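Local coordinates for uncharacterized protein (Candida albicans, PDB 5K04) that serves as the non-catalytic MDM20 subunit of the NatB N-terminal acetyltransferase complex, probably as a helical scaffold that holds the catalytic NAT3 subunit, at residues A[283-288]-A[316-321]; A[379-384]-A[412-417]. One frame throughout, in Å; residues are numbered along the deposited sequence.

Contact 1 (A[283-288]-A[316-321])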
loop_
_atom_site.group_PDB
_atom_site.type_symbol
_atom_site.label_atom_id
_atom_site.label_comp_id
_atom_site.label_asym_id
_atom_site.label_seq_id
_atom_site.Cartn_x
_atom_site.Cartn_y
_atom_site.Cartn_z
ATOM N N LYS A 283 32.013 -8.152 13.934
ATOM C CA LYS A 283 33.455 -8.366 13.829
ATOM C C LYS A 283 33.973 -7.952 12.459
ATOM O O LYS A 283 35.092 -7.433 12.347
ATOM C CB LYS A 283 33.785 -9.828 14.117
ATOM C CG LYS A 283 33.756 -10.159 15.592
ATOM C CD LYS A 283 34.176 -11.587 15.862
ATOM C CE LYS A 283 34.207 -11.886 17.365
ATOM N NZ LYS A 283 35.333 -11.217 18.104
ATOM N N ILE A 284 33.155 -8.146 11.419
ATOM C CA ILE A 284 33.462 -7.596 10.102
ATOM C C ILE A 284 33.435 -6.079 10.149
ATOM O O ILE A 284 34.336 -5.405 9.634
ATOM C CB ILE A 284 32.474 -8.126 9.051
ATOM C CG1 ILE A 284 32.356 -9.650 9.152
ATOM C CG2 ILE A 284 32.939 -7.705 7.667
ATOM C CD1 ILE A 284 31.344 -10.251 8.211
ATOM N N GLU A 285 32.382 -5.521 10.747
ATOM C CA GLU A 285 32.267 -4.072 10.869
ATOM C C GLU A 285 33.404 -3.497 11.711
ATOM O O GLU A 285 33.821 -2.352 11.501
ATOM C CB GLU A 285 30.908 -3.718 11.474
ATOM C CG GLU A 285 30.295 -2.421 10.940
ATOM C CD GLU A 285 29.554 -2.593 9.630
ATOM O OE1 GLU A 285 28.868 -3.625 9.459
ATOM O OE2 GLU A 285 29.655 -1.685 8.773
ATOM N N LEU A 286 33.935 -4.285 12.648
ATOM C CA LEU A 286 35.001 -3.789 13.508
ATOM C C LEU A 286 36.342 -3.829 12.789
ATOM O O LEU A 286 37.176 -2.944 12.994
ATOM C CB LEU A 286 35.045 -4.593 14.811
ATOM C CG LEU A 286 36.089 -4.166 15.856
ATOM C CD1 LEU A 286 35.759 -2.801 16.436
ATOM C CD2 LEU A 286 36.246 -5.215 16.964
ATOM N N ASP A 287 36.555 -4.836 11.930
ATOM C CA ASP A 287 37.740 -4.855 11.074
ATOM C C ASP A 287 37.774 -3.638 10.156
ATOM O O ASP A 287 38.807 -2.972 10.024
ATOM C CB ASP A 287 37.775 -6.138 10.247
ATOM C CG ASP A 287 37.996 -7.367 11.092
ATOM O OD1 ASP A 287 38.236 -7.204 12.307
ATOM O OD2 ASP A 287 37.918 -8.485 10.540
ATOM N N ILE A 288 36.649 -3.342 9.504
ATOM C CA ILE A 288 36.565 -2.176 8.630
ATOM C C ILE A 288 36.878 -0.904 9.411
ATOM O O ILE A 288 37.650 -0.049 8.958
ATOM C CB ILE A 288 35.170 -2.122 7.979
ATOM C CG1 ILE A 288 35.015 -3.265 6.977
ATOM C CG2 ILE A 288 34.903 -0.764 7.336
ATOM C CD1 ILE A 288 33.590 -3.461 6.485
ATOM N N SER A 316 27.027 -10.354 1.346
ATOM C CA SER A 316 27.143 -9.700 0.049
ATOM C C SER A 316 27.067 -8.186 0.150
ATOM O O SER A 316 27.392 -7.502 -0.828
ATOM C CB SER A 316 26.052 -10.219 -0.893
ATOM O OG SER A 316 24.761 -9.956 -0.364
ATOM N N GLN A 317 26.651 -7.650 1.296
ATOM C CA GLN A 317 26.674 -6.207 1.484
ATOM C C GLN A 317 28.083 -5.675 1.721
ATOM O O GLN A 317 28.302 -4.464 1.625
ATOM C CB GLN A 317 25.771 -5.823 2.653
ATOM C CG GLN A 317 26.374 -6.107 4.004
ATOM C CD GLN A 317 25.414 -5.782 5.122
ATOM O OE1 GLN A 317 25.499 -4.719 5.751
ATOM N NE2 GLN A 317 24.480 -6.694 5.373
ATOM N N TYR A 318 29.031 -6.546 2.048
ATOM C CA TYR A 318 30.430 -6.175 2.172
ATOM C C TYR A 318 31.155 -6.492 0.873
ATOM O O TYR A 318 30.621 -7.147 -0.024
ATOM C CB TYR A 318 31.092 -6.899 3.350
ATOM C CG TYR A 318 30.370 -6.701 4.667
ATOM C CD1 TYR A 318 30.382 -5.466 5.307
ATOM C CD2 TYR A 318 29.679 -7.743 5.270
ATOM C CE1 TYR A 318 29.734 -5.274 6.511
ATOM C CE2 TYR A 318 29.014 -7.558 6.473
ATOM C CZ TYR A 318 29.050 -6.317 7.090
ATOM O OH TYR A 318 28.400 -6.112 8.281
ATOM N N GLU A 319 32.385 -5.995 0.777
ATOM C CA GLU A 319 33.245 -6.268 -0.369
ATOM C C GLU A 319 34.045 -7.513 -0.028
ATOM O O GLU A 319 35.013 -7.461 0.737
ATOM C CB GLU A 319 34.136 -5.074 -0.693
ATOM C CG GLU A 319 33.697 -4.328 -1.955
ATOM C CD GLU A 319 34.357 -2.969 -2.102
ATOM O OE1 GLU A 319 33.867 -1.999 -1.479
ATOM O OE2 GLU A 319 35.370 -2.874 -2.834
ATOM N N LEU A 320 33.618 -8.633 -0.576
ATOM C CA LEU A 320 34.180 -9.904 -0.178
ATOM C C LEU A 320 35.503 -10.148 -0.893
ATOM O O LEU A 320 35.627 -9.873 -2.088
ATOM C CB LEU A 320 33.189 -11.018 -0.471
ATOM C CG LEU A 320 31.942 -10.727 0.372
ATOM C CD1 LEU A 320 30.762 -11.614 -0.005
ATOM C CD2 LEU A 320 32.272 -10.833 1.862
ATOM N N PRO A 321 36.508 -10.640 -0.178
ATOM C CA PRO A 321 37.792 -10.942 -0.820
ATOM C C PRO A 321 37.649 -12.071 -1.834
ATOM O O PRO A 321 36.871 -13.009 -1.646
ATOM C CB PRO A 321 38.690 -11.343 0.356
ATOM C CG PRO A 321 37.728 -11.795 1.421
ATOM C CD PRO A 321 36.517 -10.935 1.265
HETATM O O HOH W 1 26.013 -2.468 8.193
#
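Y318 reaches from the loop 316-321 onto helix 277-289 and lays its ring across I284, with E285 taking its hydroxyl. The setting is an all-helical array of the TPR clan, and the loop joins helix 311-315 to helix 322-326. Chi1 of I284 (-49°) sets CG1 beside the backbone N and leaves CG2 opposite it, facing the ring; this methyl sits almost exactly over the centre, 3.9 Å from the centroid of the Y318 ring and 3° off the normal: a CH-pi contact. The longer branch of the same isoleucine runs on past it, where I284 CD1 lies 4.0 Å from Y318 CE2. A turn further along the helix, I288 adds its CD1, 4.0 Å from CD1 of Y318, approaching obliquely. The other face of the ring is covered from within the loop by CG of Q317, so the tyrosine is sandwiched between two aliphatic groups. E285 starts to one side, but its chain bends at chi2 (83°) and brings the carboxylate round to the ring's hydroxyl edge. The side chain of Q317 also makes a hydrogen bond to T49 of the NAT3 subunit, which places this loop at the subunit interface. A water donates weakly to both E285 OE1 and Q317 OE1. OH of Y318 donates to OE1 of E285 at 2.8 Å, approaching roughly in line with the CD-OE1 bond.

Contact 2 (A[379-384]-A[412-417]); sequences TIVSDL and KLWLMK
V381 sets both its methyls against the indole of W414, packing helix 372-383 against helix 409-419 side chain to side chain. CG2 of V381 does the closer work: it lies over the six-membered ring of W414 in a CH-pi contact, 3.9 Å from the centroid and 19° off the normal, and is 3.7 Å from CZ2 of W414. With chi1 at 175°, CG1 of V381 points away from its own backbone N and reaches the outer end of the same ring, 4.0 Å from CH2 of W414. L384, about one turn further along the chain, comes in obliquely with CD1, 3.6 Å from CZ3 of W414. On the opposite face NZ of K417, one turn on from the tryptophan, stands 3.5 Å above the indole plane of W414, toward the rim.

Further out, E555 holds both W414 and K417: its carbonyl oxygen accepts from the indole NE1, and its carboxylate makes a salt bridge with the lysine NZ. W556 packs against the indole edge-to-face, while N390 and N394 of helix 388-404 touch L384. With no hydrogen bond between the two segments, the contact rests on shape and dispersion, and the orientation of the indole probably owes much to its polar tie to E555.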
loop_
_atom_site.group_PDB
_atom_site.type_symbol
_atom_site.label_atom_id
_atom_site.label_comp_id
_atom_site.label_asym_id
_atom_site.label_seq_id
_atom_site.Cartn_x
_atom_site.Cartn_y
_atom_site.Cartn_z
ATOM N N THR A 379 17.160 -19.245 -11.850
ATOM C CA THR A 379 17.351 -19.859 -13.157
ATOM C C THR A 379 16.213 -19.486 -14.096
ATOM O O THR A 379 16.445 -19.132 -15.254
ATOM C CB THR A 379 17.476 -21.379 -13.021
ATOM O OG1 THR A 379 18.603 -21.693 -12.197
ATOM C CG2 THR A 379 17.693 -22.015 -14.391
ATOM N N ILE A 380 14.974 -19.518 -13.602
ATOM C CA ILE A 380 13.847 -19.217 -14.476
ATOM C C ILE A 380 13.889 -17.759 -14.908
ATOM O O ILE A 380 13.720 -17.444 -16.093
ATOM C CB ILE A 380 12.522 -19.585 -13.784
ATOM C CG1 ILE A 380 12.340 -21.104 -13.793
ATOM C CG2 ILE A 380 11.355 -18.924 -14.472
ATOM C CD1 ILE A 380 11.156 -21.599 -12.959
ATOM N N VAL A 381 14.167 -16.850 -13.967
ATOM C CA VAL A 381 14.149 -15.427 -14.295
ATOM C C VAL A 381 15.236 -15.098 -15.313
ATOM O O VAL A 381 15.006 -14.347 -16.271
ATOM C CB VAL A 381 14.282 -14.582 -13.017
ATOM C CG1 VAL A 381 14.395 -13.128 -13.377
ATOM C CG2 VAL A 381 13.083 -14.809 -12.116
ATOM N N SER A 382 16.427 -15.680 -15.138
ATOM C CA SER A 382 17.527 -15.456 -16.074
ATOM C C SER A 382 17.206 -15.975 -17.464
ATOM O O SER A 382 17.756 -15.479 -18.454
ATOM C CB SER A 382 18.804 -16.126 -15.564
ATOM O OG SER A 382 19.200 -15.555 -14.339
ATOM N N ASP A 383 16.328 -16.974 -17.563
ATOM C CA ASP A 383 15.994 -17.576 -18.850
ATOM C C ASP A 383 14.907 -16.810 -19.606
ATOM O O ASP A 383 14.719 -17.062 -20.800
ATOM C CB ASP A 383 15.551 -19.025 -18.630
ATOM C CG ASP A 383 15.238 -19.757 -19.919
ATOM O OD1 ASP A 383 16.129 -19.821 -20.797
ATOM O OD2 ASP A 383 14.120 -20.304 -20.033
ATOM N N LEU A 384 14.197 -15.883 -18.947
ATOM C CA LEU A 384 13.047 -15.221 -19.562
ATOM C C LEU A 384 13.505 -14.289 -20.674
ATOM O O LEU A 384 14.374 -13.438 -20.462
ATOM C CB LEU A 384 12.270 -14.444 -18.512
ATOM C CG LEU A 384 11.524 -15.291 -17.475
ATOM C CD1 LEU A 384 10.971 -14.402 -16.393
ATOM C CD2 LEU A 384 10.411 -16.128 -18.121
ATOM N N LYS A 412 4.346 -17.856 -7.253
ATOM C CA LYS A 412 2.980 -17.489 -7.620
ATOM C C LYS A 412 2.931 -16.123 -8.292
ATOM O O LYS A 412 2.263 -15.949 -9.322
ATOM C CB LYS A 412 2.092 -17.503 -6.382
ATOM C CG LYS A 412 1.743 -18.901 -5.902
ATOM C CD LYS A 412 0.773 -18.863 -4.757
ATOM C CE LYS A 412 0.353 -20.273 -4.328
ATOM N NZ LYS A 412 -0.749 -20.140 -3.314
ATOM N N LEU A 413 3.647 -15.142 -7.734
ATOM C CA LEU A 413 3.633 -13.808 -8.330
ATOM C C LEU A 413 4.188 -13.853 -9.741
ATOM O O LEU A 413 3.632 -13.236 -10.657
ATOM C CB LEU A 413 4.438 -12.829 -7.474
ATOM C CG LEU A 413 3.911 -12.574 -6.062
ATOM C CD1 LEU A 413 4.836 -11.643 -5.313
ATOM C CD2 LEU A 413 2.540 -12.006 -6.122
ATOM N N TRP A 414 5.279 -14.600 -9.938
ATOM C CA TRP A 414 5.890 -14.688 -11.257
ATOM C C TRP A 414 4.960 -15.390 -12.241
ATOM O O TRP A 414 4.832 -14.962 -13.394
ATOM C CB TRP A 414 7.240 -15.408 -11.156
ATOM C CG TRP A 414 8.350 -14.477 -10.838
ATOM C CD1 TRP A 414 8.912 -14.255 -9.606
ATOM C CD2 TRP A 414 9.013 -13.588 -11.749
ATOM N NE1 TRP A 414 9.895 -13.302 -9.699
ATOM C CE2 TRP A 414 9.974 -12.869 -11.002
ATOM C CE3 TRP A 414 8.883 -13.324 -13.118
ATOM C CZ2 TRP A 414 10.814 -11.900 -11.582
ATOM C CZ3 TRP A 414 9.729 -12.371 -13.705
ATOM C CH2 TRP A 414 10.681 -11.668 -12.929
ATOM N N LEU A 415 4.285 -16.454 -11.788
ATOM C CA LEU A 415 3.313 -17.138 -12.634
ATOM C C LEU A 415 2.252 -16.165 -13.147
ATOM O O LEU A 415 1.872 -16.207 -14.326
ATOM C CB LEU A 415 2.668 -18.287 -11.854
ATOM C CG LEU A 415 1.676 -19.138 -12.643
ATOM C CD1 LEU A 415 2.355 -19.662 -13.925
ATOM C CD2 LEU A 415 1.147 -20.285 -11.790
ATOM N N MET A 416 1.778 -15.265 -12.277
ATOM C CA MET A 416 0.824 -14.249 -12.722
ATOM C C MET A 416 1.459 -13.293 -13.729
ATOM O O MET A 416 0.827 -12.938 -14.733
ATOM C CB MET A 416 0.251 -13.498 -11.516
ATOM C CG MET A 416 -0.860 -14.271 -10.807
ATOM S SD MET A 416 -1.863 -13.377 -9.642
ATOM C CE MET A 416 -0.615 -13.051 -8.485
ATOM N N LYS A 417 2.724 -12.904 -13.506
ATOM C CA LYS A 417 3.409 -12.018 -14.455
ATOM C C LYS A 417 3.510 -12.660 -15.834
ATOM O O LYS A 417 3.262 -12.002 -16.849
ATOM C CB LYS A 417 4.805 -11.646 -13.936
ATOM C CG LYS A 417 4.777 -10.851 -12.643
ATOM C CD LYS A 417 6.172 -10.466 -12.123
ATOM C CE LYS A 417 6.997 -9.709 -13.152
ATOM N NZ LYS A 417 8.266 -9.189 -12.543
#

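In the fold
Both contacts belong to the part of the chain related to the NatB non-catalytic subunit family and follow one another in sequence, their centres about 32 Å apart and nearest atoms about 16 Å apart; they share no helix. Each presses aliphatic side chains onto one aromatic ring, but the place in the fold differs. Contact 1 is partly buried and joins a helix to a loop, its centre about 36 Å from the centre of the chain. There the ring's polar group is met by a carboxylate of the facing segment. Contact 2 is buried, its centre about 23 Å from that of the chain, and draws together helices 372-383 and 409-419 by apolar packing alone, leaving the indole N-H to a residue outside both segments.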